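Putative enoyl-CoA hydratase (Streptomyces avermitilis, PDB 3GKB) probably acts on acyl-CoA thioesters as a member of the crotonase (enoyl-CoA hydratase/isomerase) family, although its own reaction and substrate are not established. Local coordinates at residues S60-P63 / E64-L67; D91-V94 / F95-V98; A248-Q251 / L252-G256. All blocks are in the same frame, centred on the assembly; numbering follows the deposited sequence.

Contact 1: residues S60-P63 / E64-L67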
loop_
_atom_site.group_PDB
_atom_site.type_symbol
_atom_site.label_atom_id
_atom_site.label_comp_id
_atom_site.label_asym_id
_atom_site.label_seq_id
_atom_site.Cartn_x
_atom_site.Cartn_y
_atom_site.Cartn_z
ATOM N N SER B 60 11.379 -15.706 -19.232
ATOM C CA SER B 60 10.751 -16.590 -20.208
ATOM C C SER B 60 11.475 -16.633 -21.562
ATOM O O SER B 60 11.950 -15.610 -22.033
ATOM C CB SER B 60 9.323 -16.126 -20.461
ATOM O OG SER B 60 8.710 -16.950 -21.432
ATOM N N ALA B 61 11.488 -17.802 -22.193
ATOM C CA ALA B 61 11.949 -17.942 -23.581
ATOM C C ALA B 61 10.859 -17.599 -24.620
ATOM O O ALA B 61 11.151 -17.417 -25.816
ATOM C CB ALA B 61 12.495 -19.359 -23.799
ATOM N N ASP B 62 9.611 -17.492 -24.169
ATOM C CA ASP B 62 8.472 -17.260 -25.092
ATOM C C ASP B 62 8.355 -15.755 -25.364
ATOM O O ASP B 62 8.318 -14.961 -24.425
ATOM C CB ASP B 62 7.198 -17.817 -24.455
ATOM C CG ASP B 62 5.986 -17.753 -25.369
ATOM O OD1 ASP B 62 5.587 -16.641 -25.789
ATOM O OD2 ASP B 62 5.399 -18.841 -25.606
ATOM N N PRO B 63 8.305 -15.350 -26.649
ATOM C CA PRO B 63 8.304 -13.917 -26.936
ATOM C C PRO B 63 7.060 -13.139 -26.474
ATOM O O PRO B 63 7.123 -11.926 -26.433
ATOM C CB PRO B 63 8.436 -13.843 -28.477
ATOM C CG PRO B 63 8.073 -15.209 -28.987
ATOM C CD PRO B 63 8.362 -16.186 -27.872
ATOM N N GLU B 64 5.947 -13.813 -26.180
ATOM C CA GLU B 64 4.708 -13.116 -25.808
ATOM C C GLU B 64 4.219 -13.416 -24.384
ATOM O O GLU B 64 3.564 -12.553 -23.748
ATOM C CB GLU B 64 3.609 -13.477 -26.804
ATOM C CG GLU B 64 2.333 -12.729 -26.512
ATOM C CD GLU B 64 1.376 -12.653 -27.691
ATOM O OE1 GLU B 64 1.659 -13.281 -28.739
ATOM O OE2 GLU B 64 0.348 -11.943 -27.522
ATOM N N PHE B 65 4.514 -14.626 -23.902
ATOM C CA PHE B 65 4.018 -15.117 -22.587
ATOM C C PHE B 65 5.151 -15.445 -21.621
ATOM O O PHE B 65 6.116 -16.105 -21.976
ATOM C CB PHE B 65 3.133 -16.346 -22.789
ATOM C CG PHE B 65 2.025 -16.086 -23.742
ATOM C CD1 PHE B 65 0.929 -15.317 -23.348
ATOM C CD2 PHE B 65 2.122 -16.490 -25.046
ATOM C CE1 PHE B 65 -0.061 -15.007 -24.248
ATOM C CE2 PHE B 65 1.145 -16.162 -25.955
ATOM C CZ PHE B 65 0.062 -15.426 -25.563
ATOM N N PHE B 66 5.029 -14.952 -20.391
ATOM C CA PHE B 66 5.912 -15.369 -19.304
ATOM C C PHE B 66 5.462 -16.753 -18.855
ATOM O O PHE B 66 6.198 -17.741 -19.019
ATOM C CB PHE B 66 5.863 -14.349 -18.163
ATOM C CG PHE B 66 6.681 -14.725 -16.979
ATOM C CD1 PHE B 66 8.051 -14.464 -16.945
ATOM C CD2 PHE B 66 6.106 -15.377 -15.900
ATOM C CE1 PHE B 66 8.793 -14.826 -15.851
ATOM C CE2 PHE B 66 6.869 -15.753 -14.803
ATOM C CZ PHE B 66 8.206 -15.480 -14.787
ATOM N N LEU B 67 4.220 -16.821 -18.349
ATOM C CA LEU B 67 3.519 -18.071 -18.034
ATOM C C LEU B 67 2.043 -17.823 -18.297
ATOM O O LEU B 67 1.474 -16.939 -17.720
ATOM C CB LEU B 67 3.708 -18.502 -16.594
ATOM C CG LEU B 67 5.081 -19.060 -16.195
ATOM C CD1 LEU B 67 5.147 -19.220 -14.636
ATOM C CD2 LEU B 67 5.419 -20.382 -16.947
#
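Asp62 and Ser60 reach across a tight bend to hold the backbone of Glu64 and Phe65, an example of how short polar side chains shape a loop. The hydrogen bonds come in two groups. Asp62 OD1 accepts twice: Glu64 N, at 2.9 Å, meets it nearly along the C-O axis, whereas Phe65 N, 3.0 Å from the same OD1, comes from above the carboxylate plane. With chi1 at -175°, Asp62 CG sits beside the carbonyl carbon, and the carboxylate faces the two N-H groups that follow. Ser60 OG donates to Phe65 O at 2.8 Å, in the carbonyl plane, and accepts from Asp62 N at 2.9 Å, closing an ST turn; its hydroxyl thus ties the two halves of the bend together.

The remaining contacts are van der Waals. Asp62 runs alongside Phe65, its carboxylate steeply inclined to the ring, with OD1 3.5 Å from Phe65 CD2. Glu64 CG lies over one ring face toward the rim, while the carboxylate beyond it forms a salt bridge with Arg268.

The bend follows strand 55-60. Phe66 packs its side chain on strands 19-24 and 108-113 and on helix 120-127, and Glu64 and Phe66 make backbone hydrogen bonds to Lys116 of strand 116-118.

Contact 2: residues D91-V94 / F95-V98; sequences DVNV and FQAV
Asn93 and Gln96 exchange hydrogen bonds in both directions, each side chain serving the other's backbone. Asn93 OD1 accepts from Gln96 N at 2.8 Å in a nearly straight bond (174°), with the donor somewhat tilted from the amide plane. The same oxygen takes a weak, more bent bond from Phe95 N. In return, Gln96 OE1 accepts from Asn93 N at 3.0 Å, again almost straight. A water lies 2.8 Å from Gln96 OE1 and 2.9 Å from Asp91 O, placed to link the side chain to the incoming loop. The two amide groups stack, their planes 16° apart. Their nitrogens are satisfied further out: Asn93 ND2 by Asn237 OD1 and Gly152 O, Gln96 NE2 by Glu236 OE1 and Leu233 O.

Asn93 O receives Ala97 N at 2.9 Å, while Val92 CG1 packs against Gln96 CB at 3.6 Å. On the apolar side, a chi1 of 74° sets Val94 CG1 between its backbone N and carbonyl carbon, from where it makes a CH-pi contact over the face of the Phe95 ring, 3.7 Å from the centroid.

The reciprocal bonds between Asn93 and Gln96 form a capping box where the chain turns into helix 96-103.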
loop_
_atom_site.group_PDB
_atom_site.type_symbol
_atom_site.label_atom_id
_atom_site.label_comp_id
_atom_site.label_asym_id
_atom_site.label_seq_id
_atom_site.Cartn_x
_atom_site.Cartn_y
_atom_site.Cartn_z
ATOM N N ASP B 91 -1.550 -27.639 4.796
ATOM C CA ASP B 91 -2.445 -26.462 4.730
ATOM C C ASP B 91 -2.225 -25.615 3.475
ATOM O O ASP B 91 -2.594 -24.435 3.439
ATOM C CB ASP B 91 -2.270 -25.561 5.957
ATOM C CG ASP B 91 -2.453 -26.301 7.268
ATOM O OD1 ASP B 91 -3.485 -26.992 7.411
ATOM O OD2 ASP B 91 -1.556 -26.165 8.139
ATOM N N VAL B 92 -1.631 -26.227 2.455
ATOM C CA VAL B 92 -1.347 -25.577 1.185
ATOM C C VAL B 92 -1.778 -26.562 0.085
ATOM O O VAL B 92 -1.365 -27.727 0.085
ATOM C CB VAL B 92 0.175 -25.242 1.065
ATOM C CG1 VAL B 92 0.567 -24.834 -0.365
ATOM C CG2 VAL B 92 0.602 -24.232 2.131
ATOM N N ASN B 93 -2.635 -26.108 -0.827
ATOM C CA ASN B 93 -3.052 -26.967 -1.937
ATOM C C ASN B 93 -1.987 -27.078 -3.019
ATOM O O ASN B 93 -0.968 -26.352 -2.989
ATOM C CB ASN B 93 -4.432 -26.582 -2.466
ATOM C CG ASN B 93 -4.408 -25.347 -3.363
ATOM O OD1 ASN B 93 -3.471 -25.132 -4.117
ATOM N ND2 ASN B 93 -5.487 -24.577 -3.327
ATOM N N VAL B 94 -2.232 -27.982 -3.960
ATOM C CA VAL B 94 -1.247 -28.347 -4.995
ATOM C C VAL B 94 -0.808 -27.146 -5.863
ATOM O O VAL B 94 0.331 -27.054 -6.280
ATOM C CB VAL B 94 -1.764 -29.545 -5.867
ATOM C CG1 VAL B 94 -2.862 -29.109 -6.838
ATOM C CG2 VAL B 94 -0.619 -30.186 -6.615
ATOM N N PHE B 95 -1.730 -26.201 -6.093
ATOM C CA PHE B 95 -1.430 -25.009 -6.855
ATOM C C PHE B 95 -0.726 -23.934 -6.045
ATOM O O PHE B 95 0.236 -23.302 -6.525
ATOM C CB PHE B 95 -2.712 -24.508 -7.487
ATOM C CG PHE B 95 -3.308 -25.514 -8.417
ATOM C CD1 PHE B 95 -2.654 -25.815 -9.613
ATOM C CD2 PHE B 95 -4.440 -26.226 -8.073
ATOM C CE1 PHE B 95 -3.157 -26.778 -10.473
ATOM C CE2 PHE B 95 -4.948 -27.203 -8.938
ATOM C CZ PHE B 95 -4.305 -27.469 -10.137
ATOM N N GLN B 96 -1.214 -23.710 -4.827
ATOM C CA GLN B 96 -0.556 -22.813 -3.882
ATOM C C GLN B 96 0.876 -23.254 -3.609
ATOM O O GLN B 96 1.725 -22.425 -3.335
ATOM C CB GLN B 96 -1.344 -22.748 -2.574
ATOM C CG GLN B 96 -2.746 -22.142 -2.732
ATOM C CD GLN B 96 -3.625 -22.328 -1.500
ATOM O OE1 GLN B 96 -3.388 -23.235 -0.677
ATOM N NE2 GLN B 96 -4.663 -21.488 -1.372
ATOM N N ALA B 97 1.164 -24.555 -3.739
ATOM C CA ALA B 97 2.512 -25.062 -3.458
ATOM C C ALA B 97 3.593 -24.428 -4.335
ATOM O O ALA B 97 4.718 -24.275 -3.860
ATOM C CB ALA B 97 2.560 -26.575 -3.590
ATOM N N VAL B 98 3.254 -24.010 -5.562
ATOM C CA VAL B 98 4.220 -23.333 -6.454
ATOM C C VAL B 98 4.653 -21.978 -5.883
ATOM O O VAL B 98 5.842 -21.731 -5.603
ATOM C CB VAL B 98 3.616 -23.102 -7.874
ATOM C CG1 VAL B 98 4.604 -22.342 -8.776
ATOM C CG2 VAL B 98 3.133 -24.418 -8.471
HETATM O O HOH W 1 -4.744 -24.165 1.585
#

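Contact 3: residues A248-Q251 / L252-G256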
loop_
_atom_site.group_PDB
_atom_site.type_symbol
_atom_site.label_atom_id
_atom_site.label_comp_id
_atom_site.label_asym_id
_atom_site.label_seq_id
_atom_site.Cartn_x
_atom_site.Cartn_y
_atom_site.Cartn_z
ATOM N N ALA B 248 -20.563 -24.277 -14.191
ATOM C CA ALA B 248 -19.947 -23.307 -15.093
ATOM C C ALA B 248 -18.473 -23.567 -15.365
ATOM O O ALA B 248 -18.054 -23.460 -16.506
ATOM C CB ALA B 248 -20.146 -21.858 -14.586
ATOM N N ALA B 249 -17.692 -23.878 -14.330
ATOM C CA ALA B 249 -16.249 -24.007 -14.478
ATOM C C ALA B 249 -15.865 -25.007 -15.580
ATOM O O ALA B 249 -15.049 -24.684 -16.436
ATOM C CB ALA B 249 -15.588 -24.380 -13.145
ATOM N N GLN B 250 -16.442 -26.208 -15.573
ATOM C CA GLN B 250 -16.071 -27.182 -16.590
ATOM C C GLN B 250 -16.627 -26.824 -17.990
ATOM O O GLN B 250 -15.972 -27.097 -19.011
ATOM C CB GLN B 250 -16.479 -28.599 -16.186
ATOM C CG GLN B 250 -15.993 -29.654 -17.159
ATOM C CD GLN B 250 -14.510 -29.506 -17.522
ATOM O OE1 GLN B 250 -14.166 -29.364 -18.706
ATOM N NE2 GLN B 250 -13.633 -29.506 -16.504
ATOM N N GLN B 251 -17.801 -26.207 -18.039
ATOM C CA GLN B 251 -18.368 -25.739 -19.289
ATOM C C GLN B 251 -17.477 -24.682 -19.921
ATOM O O GLN B 251 -17.282 -24.668 -21.139
ATOM C CB GLN B 251 -19.747 -25.130 -19.089
ATOM C CG GLN B 251 -20.798 -26.076 -18.617
ATOM C CD GLN B 251 -22.099 -25.380 -18.277
ATOM O OE1 GLN B 251 -22.189 -24.141 -18.301
ATOM N NE2 GLN B 251 -23.128 -26.173 -17.950
ATOM N N LEU B 252 -16.968 -23.775 -19.087
ATOM C CA LEU B 252 -16.146 -22.659 -19.588
ATOM C C LEU B 252 -14.735 -23.124 -19.947
ATOM O O LEU B 252 -14.145 -22.682 -20.939
ATOM C CB LEU B 252 -16.115 -21.493 -18.569
ATOM C CG LEU B 252 -17.425 -20.726 -18.298
ATOM C CD1 LEU B 252 -17.281 -19.751 -17.098
ATOM C CD2 LEU B 252 -17.915 -19.974 -19.542
ATOM N N ILE B 253 -14.162 -24.012 -19.148
ATOM C CA ILE B 253 -12.855 -24.551 -19.452
ATOM C C ILE B 253 -12.908 -25.367 -20.766
ATOM O O ILE B 253 -12.088 -25.136 -21.674
ATOM C CB ILE B 253 -12.260 -25.350 -18.230
ATOM C CG1 ILE B 253 -11.917 -24.371 -17.096
ATOM C CG2 ILE B 253 -11.068 -26.163 -18.663
ATOM C CD1 ILE B 253 -11.861 -25.003 -15.709
ATOM N N SER B 254 -13.904 -26.252 -20.927
ATOM C CA SER B 254 -14.065 -26.975 -22.205
ATOM C C SER B 254 -14.314 -26.068 -23.414
ATOM O O SER B 254 -13.754 -26.277 -24.492
ATOM C CB SER B 254 -15.206 -27.984 -22.117
ATOM O OG SER B 254 -14.819 -29.012 -21.240
ATOM N N GLY B 255 -15.158 -25.061 -23.228
ATOM C CA GLY B 255 -15.478 -24.097 -24.281
ATOM C C GLY B 255 -14.274 -23.279 -24.691
ATOM O O GLY B 255 -14.049 -23.046 -25.881
ATOM N N GLY B 256 -13.476 -22.881 -23.704
ATOM C CA GLY B 256 -12.253 -22.145 -23.948
ATOM C C GLY B 256 -11.279 -22.907 -24.819
ATOM O O GLY B 256 -10.732 -22.351 -25.747
#
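Ala248 and Leu252 begin a run of i to i+4 contacts within a single helix, 248-258, in the C-terminal helical part of the chain. Successive backbone bonds carry it, from Leu252 N to Ala248 O at 2.8 Å through to Gly255 N to Gln251 O at 3.0 Å. A side-chain bond spans the same interval: Ser254 OG donates to Gln250 OE1 at 2.6 Å, in the plane of the amide carbonyl. Gln250 starts out away from the next turn, but its chain bends at chi2 (48°) and brings the amide oxygen back alongside the helix to the hydroxyl.

The apolar side chains lean over carbonyls of the preceding turn. Leu252 CG is 3.3 Å from Ala248 O, and Ile253 CD1 lies 3.3 Å from Ala249 O; Leu252 CD1 and Ala248 CB make a looser apolar contact at 4.4 Å. Leu252 also meets Val277 and Ala278 of helix 270-280, and both Ala248 and Leu252 pack on Pro213 of the second subunit.

Polar and apolar chemistry are thus divided around the helix: Gln250 and Ser254 pair on an exposed flank, whereas Leu252 presents hydrocarbon to helix 270-280 and, with Ala248, to the neighbouring subunit.

Along the chain the contacts come in series, contact 1 first and contact 3 last, and none touches another. Their centres lie about 23 to 25 Å apart; the closest approach, between contacts 1 and 2, is about 7 Å between nearest atoms. Contacts 1 and 2 lie on opposite sides of the chain's centre, separated in sequence by helix 78-87: the first turns the chain out of strand 55-60 of the six-stranded sheet, the second starts helix 96-103. Contact 3 belongs to the C-terminal helices, farther from the centre, and is the one that meets another subunit. Together they illustrate local order at a loop, a helix start and a helix interior in one crotonase-like fold.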